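Local coordinates for D-lactate dehydrogenase (Fermentative) (Pseudomonas aeruginosa, PDB 6ABJ), which catalyses the NADH-dependent interconversion of pyruvate and D-lactate as a tetrameric fermentative enzyme of the D-isomer specific 2-hydroxyacid dehydrogenase family, at residues Arg177-Ala180 / Gly181-Cys184; Leu207-Leu210 / Leu211-Asp215; Asn69-Ser73 / Arg74-Glu78. All coordinates share one frame; numbering follows the deposited sequence.

Contact 1: Arg177-Ala180 / Gly181-Cys184; sequences RIMA and GFGC
Phe182 folds back on Ile178 and Met179 where helix 170-181 runs out, and the chain closes the helix with a Schellman motif before entering strand 185-189 of the Rossmann-type NAD-binding domain. The helix begins within what looks like the GxGxxG signature of Rossmann folds (Gly167, Gly169, Gly172), and its first turn carries Gln170 and Ile171, which bind NADH; the cap lies at its far end.

The tight side is apolar. CE2 of Phe182 lies 4.0 Å from CG2 of Ile178, the two side chains running side by side. Met179 slants past the ring, SD standing 5.0 Å from the Phe182 centroid and 51° off its normal, a Met-aromatic contact. Bends at chi2 and chi3 curl the Met179 chain round, so that CE comes 3.9 Å from Cys184 SG. Flexible methionine and slim cysteine suit this closely filled corner, which Val126 of helix 118-134 and Val163 of strand 162-166 also cover. Ile178 and Phe182 further pack on Phe182 and Ile178 of a second subunit, so the same patch serves the tetramer.

The cap itself is firmly bonded. Gly183 turns the chain with positive phi (83°), a conformation in which a CB would jam against the preceding carbonyl. Its N bonds to Ala180 O at 2.8 Å, while Cys184 N reaches back weakly to Met179 O.

The solvent side is looser. Arg177 is exposed and forms a salt bridge through NH2 with Glu173, one turn back. A water bridges the cap, donating to Ala180 O at 2.7 Å and to Cys184 O at 2.8 Å.

Contact 2: Leu207-Leu210 / Leu211-Asp215; sequences LDAL and LAESD
Leu207 and Leu211, one turn apart on helix 207-213, carry the apolar part of this contact: their CD1 methyls meet at 4.1 Å as the two side chains slant across each other. Leu210 CD2 lies 4.3 Å from Leu211 CD2, extending the greasy face; branched leucines fill it well.

Backbone bonds of the alpha-helix join Leu211 N to Leu207 O and Ala212 N to Asp208 O, both at 3.0 Å. At the C-terminal end Leu210 O is gripped by several donors. Ser214 OG, set beside its own backbone N (chi1 -70°), donates to it at 2.7 Å. Glu213 N comes at 3.3 Å from the opposite face of the carbonyl plane, sharing its N-H with Ala209 O, its regular helical acceptor, at 3.0 Å; Ser214 N adds a weak bond to Leu210 O. A small hydroxyl thus serves a carbonyl of the last turn where the helix ends.

Of the charged groups, Glu213 OE1 forms a salt bridge with Arg203.

The helix leads into strand 216-219 of the NAD-binding sheet. All three leucines touch Ile166 of strand 162-166, Leu207 and Leu210 also touch Tyr189 of strand 185-189, and Leu207 and Leu211 lie against Arg235 of helix 233-238.

Contact 3: Asn69-Ser73 / Arg74-Glu78; sequences NDDLS and RPVLE
Asp71 and Val76 cross obliquely at the start of helix 74-82, where an Asx turn brings the loop after strand 63-66 into the helix. Asp71 CG stands anti to the backbone N (chi1 -180°), which turns the carboxylate forward along the chain. OD1 accepts from Ser73 N at 3.1 Å, above the carboxylate plane, and from Ser73 OG at 2.7 Å, on its syn side but tilted from the plane; both donors come from the same face. Aspartate suits this place because its short side chain reaches two residues ahead, and serine because it offers a second donor. Ser73 is the N-cap by position, yet its hydroxyl is spent on Asp71 instead of capping the helix.

Next to this polar turn, Val76 points back toward the loop. Its CG2 lies 3.8 Å from Asp71 OD2, and its CG1 3.2 Å from Asp71 O, a buried carbonyl with no polar partner in the model. Leu72 and Leu77 meet at about a right angle, CD2 to CD2 at 4.0 Å, joining the loop to the helix through apolar surface. Val88 and Leu90 of strand 87-90 cover Leu72, and Ala102 of helix 100-105 covers Leu77.

Pro75 fits the first turn, where its missing N-H costs no helical bond. The turn's regular backbone bond runs from Leu77 N to Ser73 O, with an N-H...O angle of 169°. Farther out, Arg74 bends at chi3 and forms a salt bridge with Glu78, one turn on: NH1 bonds the anti lone pair of Glu78 OE2 at 3.1 Å, that oxygen lying 5° out of the guanidinium plane.

From the N terminus, the chain first reaches contact 3, which joins the loop after strand 63-66 to helix 74-82 beside the five-stranded parallel sheet. Contact 1 follows about a hundred residues later, ending helix 170-181 before strand 185-189, and contact 2 then ends helix 207-213 before strand 216-219. Each contact closes only a short local turn; the three come in series, so none nests within or crosses another. Contacts 1 and 2 share the seven-stranded NAD-binding sheet, their centres about 18 Å apart without touching. Contact 3 lies on the opposite side of the chain's centre, its centre about 44 Å from that of contact 1.

Contact 1: Arg177-Ala180 / Gly181-Cys184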
loop_
_atom_site.group_PDB
_atom_site.type_symbol
_atom_site.label_atom_id
_atom_site.label_comp_id
_atom_site.label_asym_id
_atom_site.label_seq_id
_atom_site.Cartn_x
_atom_site.Cartn_y
_atom_site.Cartn_z
ATOM N N ARG B 177 12.286 -21.702 -23.352
ATOM C CA ARG B 177 11.186 -22.519 -23.845
ATOM C C ARG B 177 9.842 -21.908 -23.459
ATOM O O ARG B 177 8.869 -21.874 -24.234
ATOM C CB ARG B 177 11.272 -23.986 -23.280
ATOM C CG ARG B 177 10.132 -24.914 -23.721
ATOM C CD ARG B 177 10.535 -26.420 -23.820
ATOM N NE ARG B 177 11.594 -26.718 -22.869
ATOM C CZ ARG B 177 12.883 -26.919 -23.153
ATOM N NH1 ARG B 177 13.317 -26.945 -24.379
ATOM N NH2 ARG B 177 13.758 -27.087 -22.162
ATOM N N ILE B 178 9.744 -21.411 -22.231
ATOM C CA ILE B 178 8.489 -20.745 -21.829
ATOM C C ILE B 178 8.235 -19.545 -22.700
ATOM O O ILE B 178 7.133 -19.379 -23.182
ATOM C CB ILE B 178 8.528 -20.288 -20.372
ATOM C CG1 ILE B 178 8.630 -21.491 -19.444
ATOM C CG2 ILE B 178 7.238 -19.568 -20.031
ATOM C CD1 ILE B 178 8.996 -21.136 -18.018
ATOM N N MET B 179 9.248 -18.700 -22.922
ATOM C CA MET B 179 8.999 -17.467 -23.670
ATOM C C MET B 179 8.690 -17.766 -25.167
ATOM O O MET B 179 7.884 -17.036 -25.794
ATOM C CB MET B 179 10.147 -16.460 -23.554
ATOM C CG MET B 179 10.421 -15.980 -22.128
ATOM S SD MET B 179 8.923 -15.239 -21.378
ATOM C CE MET B 179 8.811 -13.727 -22.317
ATOM N N ALA B 180 9.312 -18.813 -25.708
ATOM C CA ALA B 180 8.934 -19.311 -27.033
ATOM C C ALA B 180 7.470 -19.658 -27.160
ATOM O O ALA B 180 6.862 -19.329 -28.152
ATOM C CB ALA B 180 9.792 -20.502 -27.410
ATOM N N GLY B 181 6.856 -20.197 -26.107
ATOM C CA GLY B 181 5.413 -20.499 -26.099
ATOM C C GLY B 181 4.473 -19.323 -26.149
ATOM O O GLY B 181 3.310 -19.447 -26.574
ATOM N N PHE B 182 4.981 -18.147 -25.746
ATOM C CA PHE B 182 4.230 -16.903 -25.887
ATOM C C PHE B 182 4.331 -16.396 -27.349
ATOM O O PHE B 182 3.675 -15.426 -27.720
ATOM C CB PHE B 182 4.799 -15.822 -24.941
ATOM C CG PHE B 182 4.395 -15.924 -23.506
ATOM C CD1 PHE B 182 3.244 -15.278 -23.064
ATOM C CD2 PHE B 182 5.212 -16.521 -22.569
ATOM C CE1 PHE B 182 2.862 -15.362 -21.736
ATOM C CE2 PHE B 182 4.827 -16.573 -21.193
ATOM C CZ PHE B 182 3.680 -15.971 -20.795
ATOM N N GLY B 183 5.153 -17.059 -28.192
ATOM C CA GLY B 183 5.348 -16.558 -29.559
ATOM C C GLY B 183 6.379 -15.447 -29.645
ATOM O O GLY B 183 6.330 -14.604 -30.541
ATOM N N CYS B 184 7.299 -15.427 -28.682
ATOM C CA CYS B 184 8.362 -14.452 -28.727
ATOM C C CYS B 184 9.408 -14.964 -29.722
ATOM O O CYS B 184 9.533 -16.166 -29.956
ATOM C CB CYS B 184 8.982 -14.311 -27.359
ATOM S SG CYS B 184 7.820 -13.731 -26.103
HETATM O O HOH W 1 8.227 -18.571 -30.301
#

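Contact 2: Leu207-Leu210 / Leu211-Asp215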
loop_
_atom_site.group_PDB
_atom_site.type_symbol
_atom_site.label_atom_id
_atom_site.label_comp_id
_atom_site.label_asym_id
_atom_site.label_seq_id
_atom_site.Cartn_x
_atom_site.Cartn_y
_atom_site.Cartn_z
ATOM N N LEU B 207 26.797 -10.820 -27.866
ATOM C CA LEU B 207 26.194 -10.197 -26.702
ATOM C C LEU B 207 25.707 -8.790 -27.101
ATOM O O LEU B 207 24.601 -8.395 -26.693
ATOM C CB LEU B 207 27.179 -10.104 -25.552
ATOM C CG LEU B 207 26.812 -9.390 -24.288
ATOM C CD1 LEU B 207 25.509 -9.928 -23.691
ATOM C CD2 LEU B 207 27.925 -9.446 -23.268
ATOM N N ASP B 208 26.549 -8.048 -27.783
ATOM C CA ASP B 208 26.237 -6.651 -28.040
ATOM C C ASP B 208 25.034 -6.487 -28.977
ATOM O O ASP B 208 24.188 -5.650 -28.730
ATOM C CB ASP B 208 27.463 -5.896 -28.505
ATOM C CG ASP B 208 28.406 -5.543 -27.360
ATOM O OD1 ASP B 208 28.013 -5.480 -26.163
ATOM O OD2 ASP B 208 29.557 -5.273 -27.645
ATOM N N ALA B 209 24.890 -7.428 -29.897
ATOM C CA ALA B 209 23.775 -7.431 -30.792
ATOM C C ALA B 209 22.495 -7.893 -30.082
ATOM O O ALA B 209 21.430 -7.298 -30.281
ATOM C CB ALA B 209 24.080 -8.323 -31.941
ATOM N N LEU B 210 22.617 -8.888 -29.194
ATOM C CA LEU B 210 21.505 -9.251 -28.324
ATOM C C LEU B 210 20.970 -8.048 -27.553
ATOM O O LEU B 210 19.748 -7.811 -27.514
ATOM C CB LEU B 210 21.893 -10.365 -27.373
ATOM C CG LEU B 210 20.778 -10.907 -26.488
ATOM C CD1 LEU B 210 21.094 -12.389 -26.168
ATOM C CD2 LEU B 210 20.703 -10.116 -25.230
ATOM N N LEU B 211 21.858 -7.277 -26.961
ATOM C CA LEU B 211 21.474 -6.169 -26.140
ATOM C C LEU B 211 20.793 -5.088 -27.006
ATOM O O LEU B 211 19.729 -4.503 -26.631
ATOM C CB LEU B 211 22.660 -5.666 -25.386
ATOM C CG LEU B 211 23.188 -6.547 -24.220
ATOM C CD1 LEU B 211 24.481 -5.981 -23.664
ATOM C CD2 LEU B 211 22.222 -6.709 -23.104
ATOM N N ALA B 212 21.358 -4.816 -28.154
ATOM C CA ALA B 212 20.729 -3.773 -29.024
ATOM C C ALA B 212 19.360 -4.228 -29.626
ATOM O O ALA B 212 18.509 -3.398 -29.853
ATOM C CB ALA B 212 21.674 -3.424 -30.129
ATOM N N GLU B 213 19.109 -5.521 -29.776
ATOM C CA GLU B 213 17.951 -5.981 -30.488
ATOM C C GLU B 213 16.797 -6.368 -29.591
ATOM O O GLU B 213 15.668 -6.445 -30.061
ATOM C CB GLU B 213 18.306 -7.188 -31.378
ATOM C CG GLU B 213 19.250 -6.830 -32.566
ATOM C CD GLU B 213 19.716 -7.947 -33.439
ATOM O OE1 GLU B 213 18.994 -8.904 -33.534
ATOM O OE2 GLU B 213 20.798 -7.803 -34.110
ATOM N N SER B 214 17.060 -6.645 -28.321
ATOM C CA SER B 214 16.083 -7.282 -27.482
ATOM C C SER B 214 15.087 -6.271 -26.840
ATOM O O SER B 214 15.503 -5.234 -26.362
ATOM C CB SER B 214 16.817 -8.019 -26.373
ATOM O OG SER B 214 17.511 -9.132 -26.859
ATOM N N ASP B 215 13.812 -6.622 -26.795
ATOM C CA ASP B 215 12.816 -5.909 -26.043
ATOM C C ASP B 215 12.879 -6.290 -24.568
ATOM O O ASP B 215 12.602 -5.482 -23.648
ATOM C CB ASP B 215 11.433 -6.221 -26.640
ATOM C CG ASP B 215 11.315 -5.819 -28.067
ATOM O OD1 ASP B 215 11.521 -4.653 -28.389
ATOM O OD2 ASP B 215 11.079 -6.684 -28.907
#

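Contact 3: Asn69-Ser73 / Arg74-Glu78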
loop_
_atom_site.group_PDB
_atom_site.type_symbol
_atom_site.label_atom_id
_atom_site.label_comp_id
_atom_site.label_asym_id
_atom_site.label_seq_id
_atom_site.Cartn_x
_atom_site.Cartn_y
_atom_site.Cartn_z
ATOM N N ASN B 69 22.262 -15.953 5.174
ATOM C CA ASN B 69 22.272 -14.781 6.019
ATOM C C ASN B 69 22.843 -15.130 7.394
ATOM O O ASN B 69 22.863 -14.291 8.336
ATOM C CB ASN B 69 20.844 -14.211 6.121
ATOM C CG ASN B 69 19.829 -15.246 6.585
ATOM O OD1 ASN B 69 20.013 -16.443 6.393
ATOM N ND2 ASN B 69 18.769 -14.788 7.199
ATOM N N ASP B 70 23.228 -16.391 7.549
ATOM C CA ASP B 70 23.910 -16.820 8.759
ATOM C C ASP B 70 25.418 -16.481 8.702
ATOM O O ASP B 70 26.058 -16.472 7.643
ATOM C CB ASP B 70 23.704 -18.323 8.956
ATOM C CG ASP B 70 22.290 -18.674 9.403
ATOM O OD1 ASP B 70 21.789 -18.041 10.362
ATOM O OD2 ASP B 70 21.680 -19.611 8.827
ATOM N N ASP B 71 25.974 -16.179 9.854
ATOM C CA ASP B 71 27.370 -15.756 9.908
ATOM C C ASP B 71 28.279 -16.991 10.126
ATOM O O ASP B 71 28.245 -17.569 11.201
ATOM C CB ASP B 71 27.543 -14.746 11.043
ATOM C CG ASP B 71 28.962 -14.239 11.172
ATOM O OD1 ASP B 71 29.857 -14.579 10.342
ATOM O OD2 ASP B 71 29.170 -13.492 12.146
ATOM N N LEU B 72 29.017 -17.366 9.088
ATOM C CA LEU B 72 29.987 -18.488 9.169
ATOM C C LEU B 72 31.422 -18.007 8.914
ATOM O O LEU B 72 32.235 -18.626 8.129
ATOM C CB LEU B 72 29.585 -19.581 8.165
ATOM C CG LEU B 72 28.334 -20.354 8.609
ATOM C CD1 LEU B 72 27.713 -21.127 7.448
ATOM C CD2 LEU B 72 28.696 -21.291 9.754
ATOM N N SER B 73 31.737 -16.885 9.557
ATOM C CA SER B 73 33.108 -16.351 9.537
ATOM C C SER B 73 33.928 -17.192 10.523
ATOM O O SER B 73 33.361 -17.974 11.292
ATOM C CB SER B 73 33.108 -14.833 9.934
ATOM O OG SER B 73 32.431 -14.707 11.165
ATOM N N ARG B 74 35.244 -17.024 10.489
ATOM C CA ARG B 74 36.142 -17.788 11.382
ATOM C C ARG B 74 35.719 -17.821 12.845
ATOM O O ARG B 74 35.648 -18.905 13.432
ATOM C CB ARG B 74 37.595 -17.309 11.254
ATOM C CG ARG B 74 38.522 -17.909 12.317
ATOM C CD ARG B 74 39.972 -17.427 12.203
ATOM N NE ARG B 74 40.701 -18.216 11.190
ATOM C CZ ARG B 74 41.108 -19.494 11.341
ATOM N NH1 ARG B 74 40.890 -20.159 12.477
ATOM N NH2 ARG B 74 41.737 -20.117 10.345
ATOM N N PRO B 75 35.396 -16.649 13.455
ATOM C CA PRO B 75 35.029 -16.766 14.872
ATOM C C PRO B 75 33.845 -17.706 15.162
ATOM O O PRO B 75 33.791 -18.386 16.220
ATOM C CB PRO B 75 34.675 -15.311 15.262
ATOM C CG PRO B 75 35.553 -14.467 14.374
ATOM C CD PRO B 75 35.709 -15.254 13.074
ATOM N N VAL B 76 32.876 -17.719 14.266
ATOM C CA VAL B 76 31.703 -18.558 14.491
ATOM C C VAL B 76 32.048 -20.045 14.282
ATOM O O VAL B 76 31.598 -20.898 15.041
ATOM C CB VAL B 76 30.542 -18.160 13.583
ATOM C CG1 VAL B 76 29.412 -19.170 13.764
ATOM C CG2 VAL B 76 30.070 -16.739 13.938
ATOM N N LEU B 77 32.805 -20.320 13.243
ATOM C CA LEU B 77 33.215 -21.706 12.927
ATOM C C LEU B 77 34.019 -22.326 14.099
ATOM O O LEU B 77 33.728 -23.465 14.559
ATOM C CB LEU B 77 34.058 -21.689 11.661
ATOM C CG LEU B 77 33.326 -21.338 10.362
ATOM C CD1 LEU B 77 34.279 -20.906 9.254
ATOM C CD2 LEU B 77 32.449 -22.522 9.915
ATOM N N GLU B 78 34.987 -21.542 14.608
ATOM C CA GLU B 78 35.810 -21.979 15.761
ATOM C C GLU B 78 34.931 -22.386 16.921
ATOM O O GLU B 78 35.186 -23.373 17.565
ATOM C CB GLU B 78 36.772 -20.872 16.253
ATOM C CG GLU B 78 37.779 -20.380 15.222
ATOM C CD GLU B 78 38.783 -19.351 15.762
ATOM O OE1 GLU B 78 38.633 -18.928 16.923
ATOM O OE2 GLU B 78 39.721 -18.930 15.035
#